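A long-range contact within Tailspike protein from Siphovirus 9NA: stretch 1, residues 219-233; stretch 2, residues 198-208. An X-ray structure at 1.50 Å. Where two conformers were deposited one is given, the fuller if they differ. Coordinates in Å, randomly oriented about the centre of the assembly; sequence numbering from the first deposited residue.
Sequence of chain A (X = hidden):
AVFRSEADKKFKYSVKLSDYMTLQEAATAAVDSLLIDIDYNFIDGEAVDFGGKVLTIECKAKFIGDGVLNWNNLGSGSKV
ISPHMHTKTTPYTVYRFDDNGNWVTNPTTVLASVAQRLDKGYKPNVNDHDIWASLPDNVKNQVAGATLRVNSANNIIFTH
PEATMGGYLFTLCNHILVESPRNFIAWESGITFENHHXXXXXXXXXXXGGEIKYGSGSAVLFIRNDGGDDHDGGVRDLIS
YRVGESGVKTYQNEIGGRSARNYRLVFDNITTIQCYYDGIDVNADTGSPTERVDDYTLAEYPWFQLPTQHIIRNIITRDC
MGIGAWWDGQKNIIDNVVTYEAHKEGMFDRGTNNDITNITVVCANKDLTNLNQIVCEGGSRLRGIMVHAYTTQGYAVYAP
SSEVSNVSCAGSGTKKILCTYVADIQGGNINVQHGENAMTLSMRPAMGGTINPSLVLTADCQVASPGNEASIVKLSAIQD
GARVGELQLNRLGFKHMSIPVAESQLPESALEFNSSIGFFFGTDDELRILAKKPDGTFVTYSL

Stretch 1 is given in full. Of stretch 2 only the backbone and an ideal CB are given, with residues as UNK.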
ATOM      1  N   ALA A 219      -8.420   0.149 -21.492  1.00 11.32           N
ATOM      2  CA  ALA A 219      -7.013   0.372 -21.824  1.00 11.28           C
ATOM      3  C   ALA A 219      -6.310  -0.947 -22.172  1.00 11.03           C
ATOM      4  O   ALA A 219      -5.530  -1.016 -23.152  1.00 11.57           O
ATOM      5  CB  ALA A 219      -6.275   1.099 -20.719  1.00 11.03           C
ATOM      6  N   VAL A 220      -6.579  -1.987 -21.381  1.00 11.37           N
ATOM      7  CA  VAL A 220      -6.090  -3.339 -21.670  1.00 10.53           C
ATOM      8  C   VAL A 220      -7.268  -4.260 -21.551  1.00 10.82           C
ATOM      9  O   VAL A 220      -8.058  -4.137 -20.596  1.00 11.43           O
ATOM     10  CB  VAL A 220      -4.956  -3.791 -20.697  1.00 10.34           C
ATOM     11  CG1 VAL A 220      -4.398  -5.134 -21.151  1.00 12.26           C
ATOM     12  CG2 VAL A 220      -3.839  -2.725 -20.595  1.00 12.32           C
ATOM     13  N   LEU A 221      -7.387  -5.199 -22.514  1.00 11.13           N
ATOM     14  CA  LEU A 221      -8.522  -6.125 -22.573  1.00 10.84           C
ATOM     15  C   LEU A 221      -8.017  -7.563 -22.729  1.00 11.32           C
ATOM     16  O   LEU A 221      -7.157  -7.837 -23.598  1.00 12.17           O
ATOM     17  CB  LEU A 221      -9.413  -5.748 -23.767  1.00 11.25           C
ATOM     18  CG  LEU A 221     -10.603  -6.689 -24.023  1.00 11.27           C
ATOM     19  CD1 LEU A 221     -11.615  -6.568 -22.898  1.00 13.74           C
ATOM     20  CD2 LEU A 221     -11.249  -6.355 -25.332  1.00 13.34           C
ATOM     21  N   PHE A 222      -8.491  -8.453 -21.862  1.00 11.06           N
ATOM     22  CA  PHE A 222      -8.139  -9.899 -21.892  1.00 11.02           C
ATOM     23  C   PHE A 222      -9.318 -10.756 -22.364  1.00 11.70           C
ATOM     24  O   PHE A 222     -10.442 -10.582 -21.878  1.00 12.13           O
ATOM     25  CB  PHE A 222      -7.723 -10.395 -20.503  1.00 10.78           C
ATOM     26  CG  PHE A 222      -6.446  -9.773 -20.005  1.00 10.25           C
ATOM     27  CD1 PHE A 222      -5.212 -10.384 -20.232  1.00 12.14           C
ATOM     28  CD2 PHE A 222      -6.462  -8.519 -19.385  1.00 11.11           C
ATOM     29  CE1 PHE A 222      -4.013  -9.786 -19.814  1.00 11.97           C
ATOM     30  CE2 PHE A 222      -5.260  -7.926 -18.962  1.00 12.78           C
ATOM     31  CZ  PHE A 222      -4.049  -8.547 -19.189  1.00 12.33           C
ATOM     32  N   ILE A 223      -9.048 -11.650 -23.327  1.00 11.74           N
ATOM     33  CA  ILE A 223     -10.034 -12.588 -23.848  1.00 11.77           C
ATOM     34  C   ILE A 223      -9.454 -14.001 -23.787  1.00 12.20           C
ATOM     35  O   ILE A 223      -8.429 -14.280 -24.432  1.00 11.18           O
ATOM     36  CB  ILE A 223     -10.372 -12.206 -25.325  1.00 12.19           C
ATOM     37  CG1 ILE A 223     -11.136 -10.889 -25.360  1.00 12.08           C
ATOM     38  CG2 ILE A 223     -11.144 -13.339 -26.054  1.00 12.43           C
ATOM     39  CD1 ILE A 223     -11.142 -10.196 -26.763  1.00 13.94           C
ATOM     40  N   ARG A 224     -10.088 -14.872 -22.992  1.00 10.80           N
ATOM     41  CA  ARG A 224      -9.656 -16.285 -22.844  1.00 11.44           C
ATOM     42  C   ARG A 224      -8.170 -16.398 -22.476  1.00 11.65           C
ATOM     43  O   ARG A 224      -7.396 -17.149 -23.126  1.00 11.25           O
ATOM     44  CB  ARG A 224     -10.007 -17.164 -24.086  1.00 12.57           C
ATOM     45  CG  ARG A 224     -10.089 -18.639 -23.730  1.00 11.75           C
ATOM     46  CD  ARG A 224     -10.528 -19.515 -24.941  1.00 12.80           C
ATOM     47  NE  ARG A 224     -10.522 -20.939 -24.534  1.00 12.11           N
ATOM     48  CZ  ARG A 224     -11.526 -21.558 -23.907  1.00 12.62           C
ATOM     49  NH1 ARG A 224     -12.678 -20.924 -23.662  1.00 13.45           N
ATOM     50  NH2 ARG A 224     -11.412 -22.854 -23.574  1.00 14.67           N
ATOM     51  N   ASN A 225      -7.772 -15.625 -21.455  1.00 10.68           N
ATOM     52  CA  ASN A 225      -6.427 -15.735 -20.859  1.00 11.66           C
ATOM     53  C   ASN A 225      -6.514 -16.390 -19.481  1.00 11.66           C
ATOM     54  O   ASN A 225      -7.480 -16.154 -18.735  1.00 13.01           O
ATOM     55  CB  ASN A 225      -5.727 -14.360 -20.750  1.00 12.24           C
ATOM     56  CG  ASN A 225      -5.041 -13.938 -22.051  1.00 11.18           C
ATOM     57  OD1 ASN A 225      -3.823 -13.652 -22.054  1.00 12.21           O
ATOM     58  ND2 ASN A 225      -5.796 -13.891 -23.163  1.00 11.80           N
ATOM     59  N   ASP A 226      -5.518 -17.219 -19.155  1.00 11.52           N
ATOM     60  CA  ASP A 226      -5.399 -17.853 -17.838  1.00 12.16           C
ATOM     61  C   ASP A 226      -3.948 -17.777 -17.415  1.00 11.78           C
ATOM     62  O   ASP A 226      -3.067 -18.354 -18.085  1.00 12.30           O
ATOM     63  CB  ASP A 226      -5.883 -19.305 -17.936  1.00 12.79           C
ATOM     64  CG  ASP A 226      -5.916 -20.022 -16.592  1.00 13.18           C
ATOM     65  OD1 ASP A 226      -5.344 -19.522 -15.581  1.00 12.63           O
ATOM     66  OD2 ASP A 226      -6.557 -21.121 -16.551  1.00 16.13           O
ATOM     67  N   GLY A 227      -3.694 -17.068 -16.325  1.00 11.34           N
ATOM     68  CA  GLY A 227      -2.318 -16.945 -15.831  1.00 11.78           C
ATOM     69  C   GLY A 227      -1.720 -18.217 -15.231  1.00 12.14           C
ATOM     70  O   GLY A 227      -0.536 -18.245 -14.883  1.00 12.38           O
ATOM     71  N   GLY A 228      -2.538 -19.269 -15.097  1.00 12.55           N
ATOM     72  CA  GLY A 228      -2.127 -20.493 -14.396  1.00 12.59           C
ATOM     73  C   GLY A 228      -2.084 -20.277 -12.889  1.00 12.48           C
ATOM     74  O   GLY A 228      -2.247 -19.153 -12.433  1.00 13.63           O
ATOM     75  N   ASP A 229      -1.857 -21.327 -12.096  1.00 11.64           N
ATOM     76  CA  ASP A 229      -1.569 -21.066 -10.676  1.00 12.08           C
ATOM     77  C   ASP A 229      -0.351 -20.122 -10.543  1.00 11.24           C
ATOM     78  O   ASP A 229      -0.252 -19.371  -9.572  1.00 13.18           O
ATOM     79  CB  ASP A 229      -1.409 -22.365  -9.894  1.00 12.96           C
ATOM     80  CG  ASP A 229      -2.737 -23.080  -9.737  1.00 13.72           C
ATOM     81  OD1 ASP A 229      -3.771 -22.377  -9.571  1.00 14.86           O
ATOM     82  OD2 ASP A 229      -2.767 -24.328  -9.846  1.00 14.72           O
ATOM     83  N   ASP A 230       0.496 -20.108 -11.579  1.00 10.30           N
ATOM     84  CA  ASP A 230       1.616 -19.178 -11.724  1.00 11.14           C
ATOM     85  C   ASP A 230       1.239 -17.696 -11.607  1.00 11.44           C
ATOM     86  O   ASP A 230       2.098 -16.847 -11.264  1.00 11.61           O
ATOM     87  CB  ASP A 230       2.280 -19.278 -13.120  1.00 11.96           C
ATOM     88  CG  ASP A 230       2.415 -20.692 -13.680  1.00 11.29           C
ATOM     89  OD1 ASP A 230       1.528 -21.553 -13.515  1.00 14.86           O
ATOM     90  OD2 ASP A 230       3.429 -20.877 -14.419  1.00 13.11           O
ATOM     91  N   HIS A 231      -0.010 -17.353 -11.956  1.00 10.93           N
ATOM     92  CA  HIS A 231      -0.411 -15.939 -12.020  1.00 11.35           C
ATOM     93  C   HIS A 231       0.510 -15.134 -12.924  1.00 10.99           C
ATOM     94  O   HIS A 231       0.889 -13.992 -12.597  1.00 11.63           O
ATOM     95  CB  HIS A 231      -0.570 -15.372 -10.589  1.00 11.47           C
ATOM     96  CG  HIS A 231      -1.867 -15.799  -9.961  1.00 11.18           C
ATOM     97  ND1 HIS A 231      -2.062 -17.084  -9.496  1.00 11.26           N
ATOM     98  CD2 HIS A 231      -3.053 -15.156  -9.802  1.00 12.49           C
ATOM     99  CE1 HIS A 231      -3.313 -17.226  -9.093  1.00 14.02           C
ATOM    100  NE2 HIS A 231      -3.933 -16.066  -9.254  1.00 13.79           N
ATOM    101  N   ASP A 232       0.820 -15.725 -14.092  1.00 10.76           N
ATOM    102  CA  ASP A 232       1.723 -15.112 -15.066  1.00 10.78           C
ATOM    103  C   ASP A 232       0.837 -14.493 -16.156  1.00 12.00           C
ATOM    104  O   ASP A 232       0.416 -15.175 -17.081  1.00 11.95           O
ATOM    105  CB  ASP A 232       2.674 -16.200 -15.624  1.00 12.01           C
ATOM    106  CG  ASP A 232       3.800 -15.645 -16.466  1.00 12.70           C
ATOM    107  OD1 ASP A 232       3.808 -14.449 -16.823  1.00 16.20           O
ATOM    108  OD2 ASP A 232       4.719 -16.452 -16.733  1.00 15.67           O
ATOM    109  N   GLY A 233       0.535 -13.196 -16.013  1.00 10.63           N
ATOM    110  CA  GLY A 233      -0.397 -12.491 -16.916  1.00 10.68           C
ATOM    111  C   GLY A 233      -1.110 -11.398 -16.147  1.00  9.79           C
ATOM    112  O   GLY A 233      -1.361 -11.550 -14.934  1.00 11.10           O
ATOM    113  N   UNK A 198      -9.226 -20.583 -30.178  1.00 14.72           N
ATOM    114  CA  UNK A 198      -9.068 -22.028 -29.893  1.00 14.62           C
ATOM    115  C   UNK A 198      -9.468 -22.348 -28.461  1.00 14.81           C
ATOM    116  O   UNK A 198      -9.682 -21.421 -27.685  1.00 14.48           O
ATOM    117  CB  UNK A 198      -7.624 -22.473 -30.137  1.00 14.62           C
ATOM    118  N   UNK A 199      -9.540 -23.632 -28.104  1.00 13.90           N
ATOM    119  CA  UNK A 199      -9.837 -24.008 -26.717  1.00 14.36           C
ATOM    120  C   UNK A 199      -8.659 -23.808 -25.760  1.00 13.28           C
ATOM    121  O   UNK A 199      -8.870 -23.841 -24.551  1.00 14.60           O
ATOM    122  CB  UNK A 199     -10.279 -25.472 -26.669  1.00 14.36           C
ATOM    123  N   UNK A 200      -7.438 -23.575 -26.255  1.00 14.04           N
ATOM    124  CA  UNK A 200      -6.329 -23.236 -25.347  1.00 13.18           C
ATOM    125  C   UNK A 200      -6.615 -21.877 -24.672  1.00 13.66           C
ATOM    126  O   UNK A 200      -7.458 -21.101 -25.124  1.00 14.49           O
ATOM    127  CB  UNK A 200      -5.002 -23.192 -26.106  1.00 13.18           C
ATOM    128  N   UNK A 201      -5.905 -21.607 -23.586  1.00 14.05           N
ATOM    129  CA  UNK A 201      -5.995 -20.333 -22.857  1.00 13.94           C
ATOM    130  C   UNK A 201      -4.713 -19.571 -23.069  1.00 13.89           C
ATOM    131  O   UNK A 201      -3.625 -20.129 -22.881  1.00 14.39           O
ATOM    132  CB  UNK A 201      -6.253 -20.551 -21.365  1.00 13.94           C
ATOM    133  N   UNK A 202      -4.809 -18.317 -23.493  1.00 12.47           N
ATOM    134  CA  UNK A 202      -3.593 -17.470 -23.604  1.00 13.25           C
ATOM    135  C   UNK A 202      -2.940 -17.282 -22.237  1.00 12.32           C
ATOM    136  O   UNK A 202      -3.632 -17.233 -21.223  1.00 13.15           O
ATOM    137  CB  UNK A 202      -3.936 -16.106 -24.206  1.00 13.25           C
ATOM    138  N   UNK A 203      -1.613 -17.230 -22.191  1.00 10.84           N
ATOM    139  CA  UNK A 203      -0.935 -17.076 -20.906  1.00 11.69           C
ATOM    140  C   UNK A 203       0.330 -16.250 -21.008  1.00 11.16           C
ATOM    141  O   UNK A 203       0.882 -16.143 -22.097  1.00 11.84           O
ATOM    142  CB  UNK A 203      -0.600 -18.450 -20.322  1.00 11.69           C
ATOM    143  N   UNK A 204       0.754 -15.668 -19.878  1.00 11.27           N
ATOM    144  CA  UNK A 204       1.973 -14.882 -19.853  1.00 10.95           C
ATOM    145  C   UNK A 204       1.871 -13.512 -20.503  1.00 11.15           C
ATOM    146  O   UNK A 204       2.886 -12.865 -20.681  1.00 13.07           O
ATOM    147  CB  UNK A 204       3.089 -15.673 -20.539  1.00 10.95           C
ATOM    148  N   UNK A 205       0.664 -13.085 -20.897  1.00 10.99           N
ATOM    149  CA  UNK A 205       0.472 -11.846 -21.639  1.00 10.62           C
ATOM    150  C   UNK A 205       0.251 -10.746 -20.614  1.00 10.48           C
ATOM    151  O   UNK A 205      -0.641 -10.843 -19.725  1.00 11.38           O
ATOM    152  CB  UNK A 205      -0.697 -11.944 -22.621  1.00 10.62           C
ATOM    153  N   UNK A 206       1.086  -9.725 -20.672  1.00 11.44           N
ATOM    154  CA  UNK A 206       1.098  -8.698 -19.616  0.50 11.82           C
ATOM    155  C   UNK A 206       1.456  -7.308 -20.136  1.00 11.50           C
ATOM    156  O   UNK A 206       2.218  -7.183 -21.124  1.00 12.25           O
ATOM    157  CB  UNK A 206       2.088  -9.094 -18.519  0.50 11.82           C
ATOM    158  N   UNK A 207       0.925  -6.286 -19.481  1.00 11.31           N
ATOM    159  CA  UNK A 207       1.348  -4.903 -19.699  1.00 10.91           C
ATOM    160  C   UNK A 207       1.957  -4.429 -18.384  1.00 10.34           C
ATOM    161  O   UNK A 207       1.347  -4.614 -17.307  1.00 12.33           O
ATOM    162  CB  UNK A 207       0.187  -4.009 -20.141  1.00 10.91           C
ATOM    163  N   UNK A 208       3.123  -3.774 -18.452  1.00  9.68           N
ATOM    164  CA  UNK A 208       3.791  -3.235 -17.242  1.00 10.38           C
ATOM    165  C   UNK A 208       4.264  -1.822 -17.514  1.00  9.83           C
ATOM    166  O   UNK A 208       5.101  -1.627 -18.400  1.00 10.42           O
ATOM    167  CB  UNK A 208       4.970  -4.113 -16.818  1.00 10.38           C
TER

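At position 198 the CA-to-CB bond points away from stretch 1 and no atom of that stretch lies within 5.5 Å of its CB, so many side chains would serve. The residue is T198, whose OG1 accepts a hydrogen bond from the backbone N of position 200, 3.2 Å away. Position 199 points away overall, though its CB lies 4.2 Å from R224 NH2; polar or small side chains suit. What matters is its carbonyl, which faces the guanidinium of R224. It is T199, and R224 NH2 donates to T199 O at 2.9 Å. At 200, again pointing away, many side chains would suit, and the backbone carbonyl does the work: A200 contributes its O, which R224 NE reaches at 3.1 Å.

Position 201 points sideways, its ideal CB 3.7 Å from D226 CB, beside the extended side chain of R224. A flat, electron-rich ring could cover both the aliphatic part and the cation; a long aliphatic chain could cover the first alone. W201 does both: R224 CG sits over its six-membered ring, 3.7 Å from the centroid, and the guanidinium stacks on the indole with centres 4.0 Å apart.

Position 202 is cramped, since an ideal CB would lie 3.1 Å from N225 ND2. This tight spot favours glycine; separately, its backbone bridges to N225. G202 N donates to R224 O (2.9 Å) and G202 O accepts from D226 N (2.8 Å).

At 203 the CB points sideways and lies 3.3 Å from D226 O, an acceptor that invites a short hydroxyl side chain, serine or threonine. T203 OG1 donates to D226 O at 2.7 Å and accepts from water 1, which also donates to G227 O.

Position 204 has phi 74° and psi 7°, which favours glycine, though asparagine can adopt such angles. G204 N donates to D232 O at 2.9 Å.

Position 205, sideways, has its ideal CB 3.6 Å from N225 OD1, so a side chain with a donor within short reach is suitable, asparagine among them. N205 ND2 donates to N225 OD1 at 3.0 Å. Water 3 joins the same oxygen to the backbone N of N205.

From 206 the CB points sideways, but the carboxylate of D232 lies within range of a long basic chain. K206 extends to it, NZ forming a salt bridge with D232 OD1 at 2.8 Å.

Position 207 points toward stretch 1, its ideal CB 4.3 Å from V220 CG2, so a branched aliphatic residue fits. V207 CG2 packs on V220 CG2 at 3.9 Å. Position 208 is out of reach, and stretch 1 sets no demand on V208.

Stretch 2, residues 198-208: TTAWGTGNKVV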
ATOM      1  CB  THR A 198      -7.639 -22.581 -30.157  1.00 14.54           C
ATOM      2  OG1 THR A 198      -6.765 -22.300 -29.056  1.00 15.79           O
ATOM      3  CG2 THR A 198      -7.049 -22.016 -31.448  1.00 12.94           C
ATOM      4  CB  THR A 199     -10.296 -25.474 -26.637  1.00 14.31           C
ATOM      5  OG1 THR A 199      -9.296 -26.276 -27.284  1.00 16.45           O
ATOM      6  CG2 THR A 199     -11.690 -25.663 -27.312  1.00 15.33           C
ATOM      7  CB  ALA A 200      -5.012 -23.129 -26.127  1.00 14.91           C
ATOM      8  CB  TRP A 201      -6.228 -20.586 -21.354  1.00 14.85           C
ATOM      9  CG  TRP A 201      -7.549 -21.231 -21.145  1.00 15.26           C
ATOM     10  CD1 TRP A 201      -7.879 -22.568 -21.330  1.00 16.01           C
ATOM     11  CD2 TRP A 201      -8.739 -20.582 -20.750  1.00 15.11           C
ATOM     12  NE1 TRP A 201      -9.215 -22.766 -21.058  1.00 18.56           N
ATOM     13  CE2 TRP A 201      -9.769 -21.565 -20.715  1.00 15.68           C
ATOM     14  CE3 TRP A 201      -9.057 -19.254 -20.430  1.00 15.51           C
ATOM     15  CZ2 TRP A 201     -11.089 -21.262 -20.363  1.00 16.41           C
ATOM     16  CZ3 TRP A 201     -10.378 -18.956 -20.056  1.00 14.60           C
ATOM     17  CH2 TRP A 201     -11.380 -19.958 -20.048  1.00 16.45           C
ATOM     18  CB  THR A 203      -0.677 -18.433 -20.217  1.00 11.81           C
ATOM     19  OG1 THR A 203      -0.473 -18.230 -18.814  1.00 12.76           O
ATOM     20  CG2 THR A 203       0.543 -19.137 -20.818  1.00 13.52           C
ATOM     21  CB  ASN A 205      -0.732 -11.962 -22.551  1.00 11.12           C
ATOM     22  CG  ASN A 205      -0.505 -12.969 -23.659  1.00 11.42           C
ATOM     23  OD1 ASN A 205       0.600 -13.033 -24.236  1.00 11.31           O
ATOM     24  ND2 ASN A 205      -1.573 -13.684 -24.029  1.00 11.68           N
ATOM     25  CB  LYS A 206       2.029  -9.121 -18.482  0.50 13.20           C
ATOM     26  CG  LYS A 206       3.466  -9.102 -18.749  0.50 14.70           C
ATOM     27  CD  LYS A 206       4.211  -9.679 -17.535  0.50 15.41           C
ATOM     28  CE  LYS A 206       3.762 -11.131 -17.304  0.50 16.19           C
ATOM     29  NZ  LYS A 206       4.432 -11.796 -16.198  0.50 21.65           N
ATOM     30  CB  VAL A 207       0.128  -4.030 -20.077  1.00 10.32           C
ATOM     31  CG1 VAL A 207       0.508  -2.525 -20.269  1.00 12.43           C
ATOM     32  CG2 VAL A 207      -0.550  -4.604 -21.373  1.00 11.82           C
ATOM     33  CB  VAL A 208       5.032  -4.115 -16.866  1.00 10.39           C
ATOM     34  CG1 VAL A 208       5.742  -3.542 -15.620  1.00 11.41           C
ATOM     35  CG2 VAL A 208       4.615  -5.588 -16.674  1.00 12.35           C
TER
HETATM   36  O   HOH W   1       1.246 -19.346 -17.059  1.00 18.20           O
HETATM   37  O   HOH W   2       5.497 -14.464 -19.342  1.00 43.82           O
HETATM   38  O   HOH W   3      -2.083 -13.606 -19.887  1.00 13.62           O
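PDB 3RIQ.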